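Local coordinates for histidine acid phosphatase (Bifidobacterium longum subsp. infantis, PDB 6RXD), which probably removes phosphate groups from inositol polyphosphates, phytate among them, and from 2,3-bisphosphoglycerate, as a histidine acid phosphatase of the MINPP subfamily, at residues P15-P19 and Y472-E476; L59-A63 and F81-S86; T101-Q106 and A316-E321; Q107-I111 and M442-Q447; G112-Q117 and G153-S158. All coordinates share one frame; numbering follows the deposited sequence. Where two conformers were deposited one is given.

How the contacts relate
Contacts 3, 4 and 5 follow one another along helix 102-118: its N-terminal turn meets 316-321, its middle meets 442-447, and its C-terminal turns cross helix 141-157. Contact 1 lies beside this helix and touches all three, among others through the salt bridge Glu474 OE2 to Arg114 NE (2.7 Å) toward contact 5. The centre of contact 1 is about 7 Å from that of contact 4, where Asn473 N probably bonds Asn445 O. Contact 2 stands apart, its nearest atoms about 9 Å from contact 3. The zinc ion held by Glu94 and His326 is approached from contact 3, by the Glu321 side chain at about 7 Å, and from contact 2, by Ser86 at about 12 Å.

Contact 1 (P15-P19 and Y472-E476); sequences PYVAP and YNENE
Tyr16 reaches across to the turn at Asn473 and Glu474, a type I' beta turn from Tyr472 to Asn475. Its ring is carried toward the turn because CG lies anti to the backbone N (chi1 -169°), and CB itself packs on Met442 O. Halfway out, CE1 touches Asn473 CB at 4.0 Å. On the other ring edge, CE2 is 3.4 Å from Glu474 OE1, and at the tip OH donates to that same OE1 at 2.6 Å. The bond uses the anti lone pair of the carboxylate, which lies nearly coplanar with the ring (16°). The same hydroxyl also hydrogen-bonds Asn445 ND2. Pro19 closes over the acid, its CD 3.4 Å from Glu474 OE1, while Arg114 pairs with OE2. Two waters sit between Val17 O and Asn473 O. A phenylalanine in place of Tyr16 would probably leave Glu474 OE1 without this short bond and Asn445 ND2 without a hydroxyl partner. The N-terminal loop is laid along helix 102-118, where Tyr16 rests on Gln107 and Pro19 on Arg114, and against the turn joining strands 467-472 and 475-477, which Asn473 OD1 ties to Asn445 N on strand 445-453.

Contact 2 (L59-A63 and F81-S86); sequences LMRMA and FVKNLS
The helical turns bearing Met60 and Leu85 run nearly antiparallel, their axes 10.2 Å apart and their directions 154° from each other, with Met60 level with Leu85 and Ala63 level with Val82. No hydrogen bond joins them, and the gap is filled by side chains from one face of each helix. Leu85 reaches onto the partner's backbone: its CD1 lies 3.5 Å from Met60 N, while its CD2 meets Leu59 CB at 3.8 Å. Met60 comes the other way alongside it. A chi1 of -169° swings its CG away from the backbone N, and bends at chi2 and chi3 then fold the thioether across the gap, bringing CE to 3.7 Å from Leu85 CB and SD close to the same leucine's CD1. The two side chains therefore slide past each other in opposite directions. At the far end Phe81 offers its ring edge, with CD2 4.0 Å from Ala63 CB in the plane of the ring and CE2 3.9 Å from Leu59 O. The small alanine lets the ring lie close to the opposing helix, and Phe249 meets the same ring edge-to-face. Leu311 of helix 301-317 touches both Leu59 and Leu85 and so adds a third helix to the apolar seam. Helices 55-69 and 75-95 are consecutive in the chain and joined by a short link, which makes the pair an antiparallel alpha-helical hairpin. Its second helix passes near the zinc ligand His326, about 8 Å from the Ser86 side chain.

Contact 3 (T101-Q106 and A316-E321); sequences TGQGAQ and ADMHNE
The N-cap of helix 102-118 is Thr101, and its side chain also joins that helix start to the backbone carbonyl of Asp317. With chi1 at 66°, OG1 sits between the backbone N and the carbonyl carbon, where it accepts from Gly104 N (3.1 Å) and donates to Asp317 O at 3.0 Å. A valine here would probably leave the Gly104 amide uncapped and take one donor from Asp317 O. Gly102 N points almost straight at Glu321 OE2 (2.8 Å, 173°), meeting its syn lone pair. A carboxylate at a helix N-terminus is likely to be favoured by the helix dipole, and the Glu321 side chain lies about 4 Å from that of the zinc ligand His326. Water 3 bridges the segments, accepting from Gln103 N and Asn320 N and donating to Asp317 O and to Glu321 OE1 at 2.7 Å. Further along the helix, Gln103 NE2 reaches Ala316 O by a bent bond of 3.1 Å, while Ser47 OG holds its OE1. Toward the solvent Asn320 ND2 donates to Gln106 OE1 at 3.0 Å, in its own amide plane but from above the carbonyl plane of the glutamine, the two amides turned 75° apart.

Contact 4 (Q107-I111 and M442-Q447); sequences QHYGI and MAANVQ
Helix 107-111 passes beside the loop at 442-444 that opens into strand 445-447, with the CA atoms of Gln107 and Ala443 6.6 Å apart. Ala443 has left-handed backbone angles, and its methyl points at the helix. Three helix residues close round it: His108 NE2 at 3.7 Å from Ala443 CB, Gln107 OE1 at 3.8 Å and Ile111 CD1 at 3.8 Å. The two polar groups have partners of their own, since Ser47 N donates to Gln107 OE1 and His108 NE2 bonds weakly to Arg44 O. The helix thus packs on the central mixed sheet of this alpha/beta fold, where 442-447 runs beside strand 34-44, at whose end the Arg-His-Gly signature of histidine phosphatases begins (Arg44, His45). Ile111, its chain extended beyond CB (chi2 169°), drives CD1 past the amide of Asn445 and comes to 3.6 Å from ND2. That amide is held largely from within its own segment: ND2 gives a straight bond to Ala443 O (3.0 Å, 171°), and OD1 accepts from Gln447 NE2 at 3.0 Å, the donor standing above the carbonyl plane. ND2 also bonds Tyr16 OH. Water 5 links Gln447 NE2 to Ile111 O, while Arg118 takes the glutamine's OE1.

Contact 5 (G112-Q117 and G153-S158); sequences GERAYQ and GFNEAS
Gly112 and Phe154 bring the two helices together, their CA atoms 4.4 Å apart and the axes 7.0 Å apart at 47°. Glycines on both sides, Gly112 and Gly153, permit this close crossing: a beta carbon on Gly112 would lie tight against Phe154 N. In the gap Phe154 CA makes a weak C-H...O contact with Gly112 O at 3.4 Å, and Ala157 CB rests on Glu113 O. Next to these the aromatic side chains interlock. Tyr116, its CG opposite the backbone N (chi1 168°) and its ring so carried toward Phe154 and Ser158, lays its CB over the face of the Phe154 ring, 4.0 Å from the centroid, and turns its own ring edge toward that face in a T-shaped pair, centroids 5.8 Å apart and planes at 76°. Over one face of the tyrosine ring, almost on its normal, sits Ser158 CB, 3.5 Å from the centroid, while the serine OG folds back to Phe154 O at 2.8 Å. On the looser solvent side Glu113 and Glu156 lie side by side with OE2 and OE1 4.0 Å apart, where like charges would probably repel. Water 6 donates to Ala157 O and takes a weak bond from Gln117 NE2. Beyond the crossing, Phe154 packs on Ile133 and Tyr135 of strand 132-137 and on the Phe123 ring, while Tyr116 OH bonds to Asp124 of helix 120-129 and to Arg161.

Contact 1 (P15-P19 and Y472-E476)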
# COMPACT_ATOMS: atom_id res chain seq x y z
N PRO A 15 9.18 -0.61 -3.59
CA PRO A 15 9.23 -1.95 -3.00
C PRO A 15 9.55 -1.92 -1.50
O PRO A 15 10.34 -1.08 -1.03
CB PRO A 15 10.37 -2.62 -3.78
CG PRO A 15 10.35 -1.92 -5.13
CD PRO A 15 10.07 -0.48 -4.76
N TYR A 16 8.93 -2.82 -0.74
CA TYR A 16 9.18 -2.89 0.69
C TYR A 16 10.66 -3.02 0.99
O TYR A 16 11.37 -3.79 0.33
CB TYR A 16 8.47 -4.10 1.27
CG TYR A 16 8.44 -4.11 2.78
CD1 TYR A 16 7.70 -3.17 3.47
CD2 TYR A 16 9.13 -5.07 3.50
CE1 TYR A 16 7.65 -3.17 4.87
CE2 TYR A 16 9.09 -5.10 4.89
CZ TYR A 16 8.35 -4.15 5.56
OH TYR A 16 8.31 -4.18 6.94
N VAL A 17 11.12 -2.26 1.97
CA VAL A 17 12.51 -2.34 2.43
C VAL A 17 12.53 -3.15 3.72
O VAL A 17 12.15 -2.66 4.77
CB VAL A 17 13.11 -0.96 2.65
CG1 VAL A 17 14.56 -1.09 3.10
CG2 VAL A 17 13.03 -0.14 1.37
N ALA A 18 12.97 -4.40 3.63
CA ALA A 18 13.02 -5.28 4.80
C ALA A 18 14.10 -4.79 5.77
O ALA A 18 15.10 -4.22 5.35
CB ALA A 18 13.30 -6.71 4.38
N PRO A 19 13.88 -5.00 7.08
CA PRO A 19 14.89 -4.52 8.03
C PRO A 19 16.19 -5.30 7.90
O PRO A 19 16.17 -6.50 7.63
CB PRO A 19 14.23 -4.79 9.39
CG PRO A 19 13.33 -5.99 9.14
CD PRO A 19 12.78 -5.73 7.75
N TYR A 472 6.52 0.29 12.49
CA TYR A 472 5.90 0.78 11.26
C TYR A 472 6.90 0.46 10.15
O TYR A 472 8.05 0.93 10.18
CB TYR A 472 5.70 2.29 11.37
CG TYR A 472 5.02 2.98 10.20
CD1 TYR A 472 4.16 2.30 9.34
CD2 TYR A 472 5.24 4.33 9.97
CE1 TYR A 472 3.53 2.98 8.27
CE2 TYR A 472 4.64 5.01 8.93
CZ TYR A 472 3.78 4.33 8.08
OH TYR A 472 3.18 5.04 7.07
N ASN A 473 6.48 -0.38 9.21
CA ASN A 473 7.39 -0.93 8.21
C ASN A 473 8.64 -1.53 8.85
O ASN A 473 9.76 -1.41 8.33
CB ASN A 473 7.70 0.14 7.15
CG ASN A 473 6.43 0.69 6.49
OD1 ASN A 473 5.45 -0.04 6.35
ND2 ASN A 473 6.44 1.97 6.10
N GLU A 474 8.41 -2.18 9.99
CA GLU A 474 9.42 -2.87 10.78
C GLU A 474 10.50 -1.98 11.39
O GLU A 474 11.53 -2.46 11.86
CB GLU A 474 9.99 -4.07 10.02
CG GLU A 474 9.04 -5.28 10.08
CD GLU A 474 9.50 -6.44 9.24
OE1 GLU A 474 9.46 -6.31 8.00
OE2 GLU A 474 9.89 -7.49 9.81
N ASN A 475 10.24 -0.67 11.43
CA ASN A 475 11.05 0.23 12.24
C ASN A 475 10.31 0.52 13.53
O ASN A 475 9.12 0.83 13.50
CB ASN A 475 11.29 1.55 11.50
CG ASN A 475 12.07 1.37 10.22
OD1 ASN A 475 13.16 0.78 10.22
ND2 ASN A 475 11.51 1.84 9.11
N GLU A 476 10.99 0.41 14.66
CA GLU A 476 10.37 0.75 15.94
C GLU A 476 10.20 2.25 16.02
O GLU A 476 11.15 3.02 15.81
CB GLU A 476 11.21 0.23 17.11
CG GLU A 476 10.56 0.46 18.49
CD GLU A 476 11.27 -0.33 19.58
OE1 GLU A 476 12.41 -0.78 19.33
OE2 GLU A 476 10.68 -0.53 20.67
O HOH W 1 10.64 -0.65 5.73
O HOH W 2 12.32 -2.41 7.83

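Contact 2 (L59-A63 and F81-S86)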
# COMPACT_ATOMS: atom_id res chain seq x y z
N LEU A 59 1.57 2.50 -25.03
CA LEU A 59 2.89 2.92 -25.44
C LEU A 59 3.41 2.11 -26.63
O LEU A 59 4.14 2.63 -27.46
CB LEU A 59 3.87 2.92 -24.27
CG LEU A 59 3.67 4.06 -23.26
CD1 LEU A 59 4.58 3.83 -22.08
CD2 LEU A 59 3.98 5.42 -23.90
N MET A 60 3.01 0.84 -26.73
CA MET A 60 3.32 0.07 -27.94
C MET A 60 2.56 0.58 -29.17
O MET A 60 3.11 0.60 -30.26
CB MET A 60 3.07 -1.43 -27.76
CG MET A 60 3.64 -2.29 -28.90
SD MET A 60 5.45 -2.24 -28.93
CE MET A 60 5.87 -3.65 -27.92
N ARG A 61 1.31 1.00 -29.00
CA ARG A 61 0.60 1.59 -30.14
C ARG A 61 1.31 2.87 -30.59
O ARG A 61 1.44 3.13 -31.79
CB ARG A 61 -0.87 1.90 -29.77
CG ARG A 61 -1.67 0.70 -29.25
CD ARG A 61 -1.91 -0.38 -30.33
NE ARG A 61 -0.77 -1.30 -30.47
CZ ARG A 61 -0.52 -2.31 -29.64
NH1 ARG A 61 -1.31 -2.55 -28.60
NH2 ARG A 61 0.53 -3.10 -29.86
N MET A 62 1.79 3.65 -29.63
CA MET A 62 2.53 4.87 -29.95
C MET A 62 3.83 4.52 -30.68
O MET A 62 4.22 5.17 -31.66
CB MET A 62 2.83 5.65 -28.66
CG MET A 62 3.58 6.95 -28.85
SD MET A 62 3.75 7.78 -27.25
CE MET A 62 4.50 9.32 -27.77
N ALA A 63 4.48 3.45 -30.22
CA ALA A 63 5.74 3.01 -30.79
C ALA A 63 5.55 2.57 -32.23
O ALA A 63 6.40 2.85 -33.09
CB ALA A 63 6.33 1.87 -29.96
N PHE A 81 13.26 0.74 -27.05
CA PHE A 81 11.94 1.09 -26.52
C PHE A 81 10.96 -0.07 -26.73
O PHE A 81 10.26 -0.49 -25.81
CB PHE A 81 11.44 2.36 -27.19
CG PHE A 81 10.21 2.96 -26.55
CD1 PHE A 81 10.28 3.55 -25.30
CD2 PHE A 81 9.00 2.95 -27.22
CE1 PHE A 81 9.15 4.10 -24.72
CE2 PHE A 81 7.87 3.50 -26.65
CZ PHE A 81 7.94 4.08 -25.41
N VAL A 82 10.93 -0.63 -27.94
CA VAL A 82 10.04 -1.74 -28.25
C VAL A 82 10.41 -2.99 -27.43
O VAL A 82 9.55 -3.74 -26.98
CB VAL A 82 10.03 -2.05 -29.77
CG1 VAL A 82 9.16 -3.27 -30.08
CG2 VAL A 82 9.56 -0.84 -30.56
N LYS A 83 11.71 -3.20 -27.21
CA LYS A 83 12.16 -4.34 -26.39
C LYS A 83 11.68 -4.21 -24.95
O LYS A 83 11.26 -5.19 -24.32
CB LYS A 83 13.69 -4.46 -26.40
CG LYS A 83 14.22 -5.61 -25.56
CD LYS A 83 15.75 -5.68 -25.55
CE LYS A 83 16.23 -6.81 -24.63
NZ LYS A 83 17.72 -6.87 -24.53
N ASN A 84 11.75 -2.99 -24.41
CA ASN A 84 11.33 -2.76 -23.02
C ASN A 84 9.84 -3.04 -22.87
O ASN A 84 9.40 -3.72 -21.94
CB ASN A 84 11.66 -1.33 -22.58
CG ASN A 84 13.13 -1.13 -22.29
OD1 ASN A 84 13.79 -2.06 -21.83
ND2 ASN A 84 13.65 0.06 -22.57
N LEU A 85 9.06 -2.52 -23.82
CA LEU A 85 7.61 -2.70 -23.77
C LEU A 85 7.23 -4.17 -23.94
O LEU A 85 6.45 -4.69 -23.16
CB LEU A 85 6.91 -1.86 -24.84
CG LEU A 85 7.01 -0.34 -24.74
CD1 LEU A 85 6.40 0.31 -25.97
CD2 LEU A 85 6.30 0.14 -23.50
N SER A 86 7.81 -4.84 -24.94
CA SER A 86 7.54 -6.27 -25.17
C SER A 86 7.89 -7.10 -23.94
O SER A 86 7.18 -8.04 -23.58
CB SER A 86 8.33 -6.78 -26.37
OG SER A 86 7.87 -6.17 -27.56

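Contact 3 (T101-Q106 and A316-E321)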
# COMPACT_ATOMS: atom_id res chain seq x y z
N THR A 101 3.53 -10.34 -7.67
CA THR A 101 4.80 -10.67 -8.31
C THR A 101 5.63 -11.53 -7.38
O THR A 101 5.27 -11.71 -6.21
CB THR A 101 5.58 -9.39 -8.67
OG1 THR A 101 5.97 -8.73 -7.46
CG2 THR A 101 4.72 -8.45 -9.50
N GLY A 102 6.75 -12.08 -7.88
CA GLY A 102 7.67 -12.82 -7.04
C GLY A 102 8.15 -11.97 -5.88
O GLY A 102 8.29 -12.45 -4.75
N GLN A 103 8.43 -10.70 -6.16
CA GLN A 103 8.85 -9.78 -5.11
C GLN A 103 7.76 -9.62 -4.05
O GLN A 103 8.04 -9.58 -2.85
CB GLN A 103 9.17 -8.41 -5.71
CG GLN A 103 9.56 -7.34 -4.69
CD GLN A 103 9.74 -5.97 -5.35
OE1 GLN A 103 8.84 -5.14 -5.35
NE2 GLN A 103 10.91 -5.75 -5.92
N GLY A 104 6.51 -9.49 -4.50
CA GLY A 104 5.39 -9.31 -3.57
C GLY A 104 5.22 -10.51 -2.66
O GLY A 104 4.86 -10.38 -1.48
N ALA A 105 5.46 -11.70 -3.20
CA ALA A 105 5.39 -12.91 -2.40
C ALA A 105 6.52 -12.92 -1.37
O ALA A 105 6.31 -13.25 -0.18
CB ALA A 105 5.48 -14.15 -3.31
N GLN A 106 7.72 -12.57 -1.82
CA GLN A 106 8.89 -12.55 -0.94
C GLN A 106 8.76 -11.53 0.18
O GLN A 106 9.22 -11.78 1.30
CB GLN A 106 10.18 -12.32 -1.73
CG GLN A 106 10.55 -13.51 -2.63
CD GLN A 106 11.81 -13.28 -3.46
OE1 GLN A 106 12.14 -12.15 -3.83
NE2 GLN A 106 12.50 -14.36 -3.77
N ALA A 316 9.93 -1.83 -11.17
CA ALA A 316 10.64 -2.06 -9.91
C ALA A 316 9.96 -3.16 -9.09
O ALA A 316 10.62 -3.94 -8.41
CB ALA A 316 10.72 -0.78 -9.09
N ASP A 317 8.63 -3.18 -9.15
CA ASP A 317 7.84 -4.18 -8.42
C ASP A 317 7.95 -5.53 -9.09
O ASP A 317 7.72 -6.56 -8.46
CB ASP A 317 6.37 -3.75 -8.37
CG ASP A 317 6.16 -2.52 -7.52
OD1 ASP A 317 5.01 -2.05 -7.44
OD2 ASP A 317 7.15 -2.05 -6.91
N MET A 318 8.31 -5.52 -10.38
CA MET A 318 8.44 -6.75 -11.15
C MET A 318 9.89 -7.16 -11.32
O MET A 318 10.27 -7.81 -12.31
CB MET A 318 7.76 -6.62 -12.52
CG MET A 318 6.29 -6.23 -12.42
SD MET A 318 5.43 -6.40 -14.00
CE MET A 318 5.33 -8.18 -14.14
N HIS A 319 10.72 -6.77 -10.36
CA HIS A 319 12.14 -7.09 -10.40
C HIS A 319 12.41 -8.57 -10.64
O HIS A 319 13.29 -8.94 -11.41
CB HIS A 319 12.80 -6.63 -9.10
CG HIS A 319 14.27 -6.90 -9.05
ND1 HIS A 319 14.79 -8.08 -8.57
CD2 HIS A 319 15.33 -6.14 -9.42
CE1 HIS A 319 16.11 -8.04 -8.65
NE2 HIS A 319 16.46 -6.87 -9.16
N ASN A 320 11.65 -9.44 -9.97
CA ASN A 320 11.92 -10.88 -10.09
C ASN A 320 11.59 -11.42 -11.47
O ASN A 320 12.11 -12.45 -11.88
CB ASN A 320 11.16 -11.69 -9.03
CG ASN A 320 11.63 -11.39 -7.62
OD1 ASN A 320 12.16 -10.32 -7.34
ND2 ASN A 320 11.45 -12.35 -6.72
N GLU A 321 10.70 -10.74 -12.18
CA GLU A 321 10.29 -11.14 -13.51
C GLU A 321 11.16 -10.47 -14.56
O GLU A 321 11.00 -10.73 -15.75
CB GLU A 321 8.82 -10.76 -13.74
CG GLU A 321 7.82 -11.56 -12.89
CD GLU A 321 7.75 -11.11 -11.44
OE1 GLU A 321 8.00 -9.92 -11.16
OE2 GLU A 321 7.44 -11.95 -10.57
O HOH W 3 8.94 -9.23 -8.73
O HOH W 4 12.89 -8.34 -5.72

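Contact 4 (Q107-I111 and M442-Q447)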
# COMPACT_ATOMS: atom_id res chain seq x y z
N GLN A 107 8.13 -10.40 -0.12
CA GLN A 107 7.90 -9.35 0.88
C GLN A 107 7.14 -9.92 2.06
O GLN A 107 7.57 -9.81 3.20
CB GLN A 107 7.14 -8.15 0.29
CG GLN A 107 7.98 -7.29 -0.67
CD GLN A 107 7.12 -6.37 -1.54
OE1 GLN A 107 5.90 -6.55 -1.65
NE2 GLN A 107 7.77 -5.38 -2.18
N HIS A 108 6.01 -10.55 1.76
CA HIS A 108 5.16 -11.09 2.82
C HIS A 108 5.74 -12.32 3.49
O HIS A 108 5.58 -12.51 4.69
CB HIS A 108 3.74 -11.30 2.30
CG HIS A 108 2.95 -10.03 2.28
ND1 HIS A 108 2.21 -9.61 3.37
CD2 HIS A 108 2.86 -9.04 1.36
CE1 HIS A 108 1.68 -8.43 3.11
NE2 HIS A 108 2.06 -8.06 1.90
N TYR A 109 6.44 -13.15 2.72
CA TYR A 109 7.12 -14.30 3.31
C TYR A 109 8.10 -13.83 4.39
O TYR A 109 8.13 -14.38 5.49
CB TYR A 109 7.83 -15.08 2.20
CG TYR A 109 8.44 -16.39 2.66
CD1 TYR A 109 7.76 -17.59 2.48
CD2 TYR A 109 9.70 -16.42 3.25
CE1 TYR A 109 8.32 -18.78 2.89
CE2 TYR A 109 10.26 -17.62 3.67
CZ TYR A 109 9.56 -18.79 3.48
OH TYR A 109 10.12 -19.98 3.89
N GLY A 110 8.88 -12.80 4.08
CA GLY A 110 9.86 -12.30 5.03
C GLY A 110 9.22 -11.63 6.23
O GLY A 110 9.66 -11.82 7.37
N ILE A 111 8.17 -10.86 6.00
CA ILE A 111 7.46 -10.21 7.10
C ILE A 111 6.91 -11.28 8.06
O ILE A 111 7.01 -11.13 9.28
CB ILE A 111 6.34 -9.29 6.60
CG1 ILE A 111 6.93 -8.12 5.79
CG2 ILE A 111 5.55 -8.72 7.78
CD1 ILE A 111 5.88 -7.29 5.02
N MET A 442 4.84 -0.78 -1.04
CA MET A 442 4.30 -2.12 -1.13
C MET A 442 4.59 -2.87 0.17
O MET A 442 5.67 -2.70 0.77
CB MET A 442 4.90 -2.83 -2.35
CG MET A 442 4.43 -2.22 -3.67
SD MET A 442 2.67 -2.51 -3.96
CE MET A 442 2.37 -1.31 -5.27
N ALA A 443 3.62 -3.67 0.60
CA ALA A 443 3.68 -4.43 1.86
C ALA A 443 3.84 -3.57 3.11
O ALA A 443 4.26 -4.05 4.15
CB ALA A 443 4.79 -5.52 1.81
N ALA A 444 3.46 -2.30 3.02
CA ALA A 444 3.49 -1.42 4.19
C ALA A 444 2.74 -2.08 5.33
O ALA A 444 1.70 -2.68 5.11
CB ALA A 444 2.85 -0.06 3.87
N ASN A 445 3.25 -1.96 6.54
CA ASN A 445 2.58 -2.61 7.65
C ASN A 445 2.79 -1.92 8.99
O ASN A 445 3.82 -1.28 9.23
CB ASN A 445 2.97 -4.10 7.74
CG ASN A 445 4.45 -4.31 8.01
OD1 ASN A 445 4.87 -4.51 9.15
ND2 ASN A 445 5.25 -4.27 6.96
N VAL A 446 1.80 -2.06 9.85
CA VAL A 446 1.90 -1.59 11.22
C VAL A 446 1.75 -2.82 12.10
O VAL A 446 0.86 -3.64 11.87
CB VAL A 446 0.78 -0.59 11.54
CG1 VAL A 446 0.73 -0.30 13.04
CG2 VAL A 446 0.98 0.72 10.73
N GLN A 447 2.63 -2.97 13.08
CA GLN A 447 2.54 -4.09 14.02
C GLN A 447 2.60 -3.55 15.45
O GLN A 447 3.36 -2.62 15.74
CB GLN A 447 3.68 -5.07 13.78
CG GLN A 447 3.69 -5.69 12.38
CD GLN A 447 4.71 -6.79 12.23
OE1 GLN A 447 4.86 -7.64 13.11
NE2 GLN A 447 5.42 -6.78 11.10
O HOH W 5 7.53 -8.79 10.86

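Contact 5 (G112-Q117 and G153-S158)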
# COMPACT_ATOMS: atom_id res chain seq x y z
N GLY A 112 6.36 -12.36 7.50
CA GLY A 112 5.86 -13.47 8.30
C GLY A 112 6.93 -14.21 9.08
O GLY A 112 6.73 -14.52 10.27
N GLU A 113 8.05 -14.52 8.43
CA GLU A 113 9.20 -15.12 9.13
C GLU A 113 9.59 -14.28 10.34
O GLU A 113 9.77 -14.79 11.44
CB GLU A 113 10.44 -15.16 8.24
CG GLU A 113 10.43 -16.05 7.04
CD GLU A 113 11.80 -16.07 6.38
OE1 GLU A 113 12.30 -14.99 5.98
OE2 GLU A 113 12.40 -17.16 6.29
N ARG A 114 9.75 -12.97 10.12
CA ARG A 114 10.23 -12.10 11.18
C ARG A 114 9.17 -11.82 12.25
O ARG A 114 9.51 -11.50 13.39
CB ARG A 114 10.77 -10.78 10.59
CG ARG A 114 11.96 -11.00 9.65
CD ARG A 114 12.56 -9.69 9.17
NE ARG A 114 11.62 -8.93 8.34
CZ ARG A 114 11.51 -9.07 7.02
NH1 ARG A 114 12.27 -9.94 6.36
NH2 ARG A 114 10.62 -8.36 6.34
N ALA A 115 7.90 -11.94 11.89
CA ALA A 115 6.84 -11.82 12.88
C ALA A 115 6.94 -12.96 13.91
O ALA A 115 6.81 -12.73 15.12
CB ALA A 115 5.45 -11.80 12.23
N TYR A 116 7.19 -14.17 13.44
CA TYR A 116 7.40 -15.26 14.40
C TYR A 116 8.66 -15.01 15.22
O TYR A 116 8.65 -15.15 16.45
CB TYR A 116 7.50 -16.63 13.72
CG TYR A 116 8.00 -17.67 14.69
CD1 TYR A 116 7.20 -18.11 15.74
CD2 TYR A 116 9.30 -18.16 14.61
CE1 TYR A 116 7.66 -19.04 16.67
CE2 TYR A 116 9.77 -19.10 15.53
CZ TYR A 116 8.94 -19.53 16.55
OH TYR A 116 9.41 -20.44 17.46
N GLN A 117 9.74 -14.65 14.54
CA GLN A 117 11.04 -14.52 15.18
C GLN A 117 11.05 -13.46 16.28
O GLN A 117 11.62 -13.69 17.35
CB GLN A 117 12.12 -14.24 14.12
CG GLN A 117 12.42 -15.47 13.27
CD GLN A 117 13.28 -15.18 12.06
OE1 GLN A 117 13.50 -14.03 11.69
NE2 GLN A 117 13.76 -16.24 11.41
N GLY A 153 5.68 -18.09 5.35
CA GLY A 153 6.90 -17.66 5.98
C GLY A 153 6.87 -17.85 7.49
O GLY A 153 7.85 -18.30 8.08
N PHE A 154 5.74 -17.51 8.10
CA PHE A 154 5.57 -17.67 9.54
C PHE A 154 5.71 -19.13 9.92
O PHE A 154 6.39 -19.48 10.89
CB PHE A 154 4.19 -17.14 9.94
CG PHE A 154 3.94 -17.13 11.43
CD1 PHE A 154 4.09 -15.95 12.16
CD2 PHE A 154 3.52 -18.28 12.09
CE1 PHE A 154 3.84 -15.93 13.52
CE2 PHE A 154 3.27 -18.26 13.46
CZ PHE A 154 3.44 -17.08 14.17
N ASN A 155 5.06 -20.00 9.15
CA ASN A 155 5.10 -21.43 9.45
C ASN A 155 6.47 -22.06 9.23
O ASN A 155 6.86 -22.95 9.98
CB ASN A 155 4.03 -22.18 8.65
CG ASN A 155 2.63 -21.92 9.17
OD1 ASN A 155 2.44 -21.58 10.34
ND2 ASN A 155 1.64 -22.09 8.29
N GLU A 156 7.19 -21.61 8.20
CA GLU A 156 8.54 -22.11 7.96
C GLU A 156 9.45 -21.72 9.12
O GLU A 156 10.23 -22.53 9.62
CB GLU A 156 9.09 -21.58 6.63
CG GLU A 156 10.27 -22.38 6.06
CD GLU A 156 11.61 -22.01 6.66
OE1 GLU A 156 11.70 -20.98 7.36
OE2 GLU A 156 12.60 -22.75 6.43
N ALA A 157 9.34 -20.47 9.57
CA ALA A 157 10.20 -19.97 10.65
C ALA A 157 9.95 -20.70 11.97
O ALA A 157 10.84 -20.81 12.80
CB ALA A 157 10.01 -18.46 10.82
N SER A 158 8.73 -21.19 12.17
CA SER A 158 8.36 -21.83 13.42
C SER A 158 8.30 -23.34 13.26
O SER A 158 7.83 -24.05 14.16
CB SER A 158 7.02 -21.31 13.93
OG SER A 158 6.02 -21.39 12.92
O HOH W 6 13.16 -19.20 12.82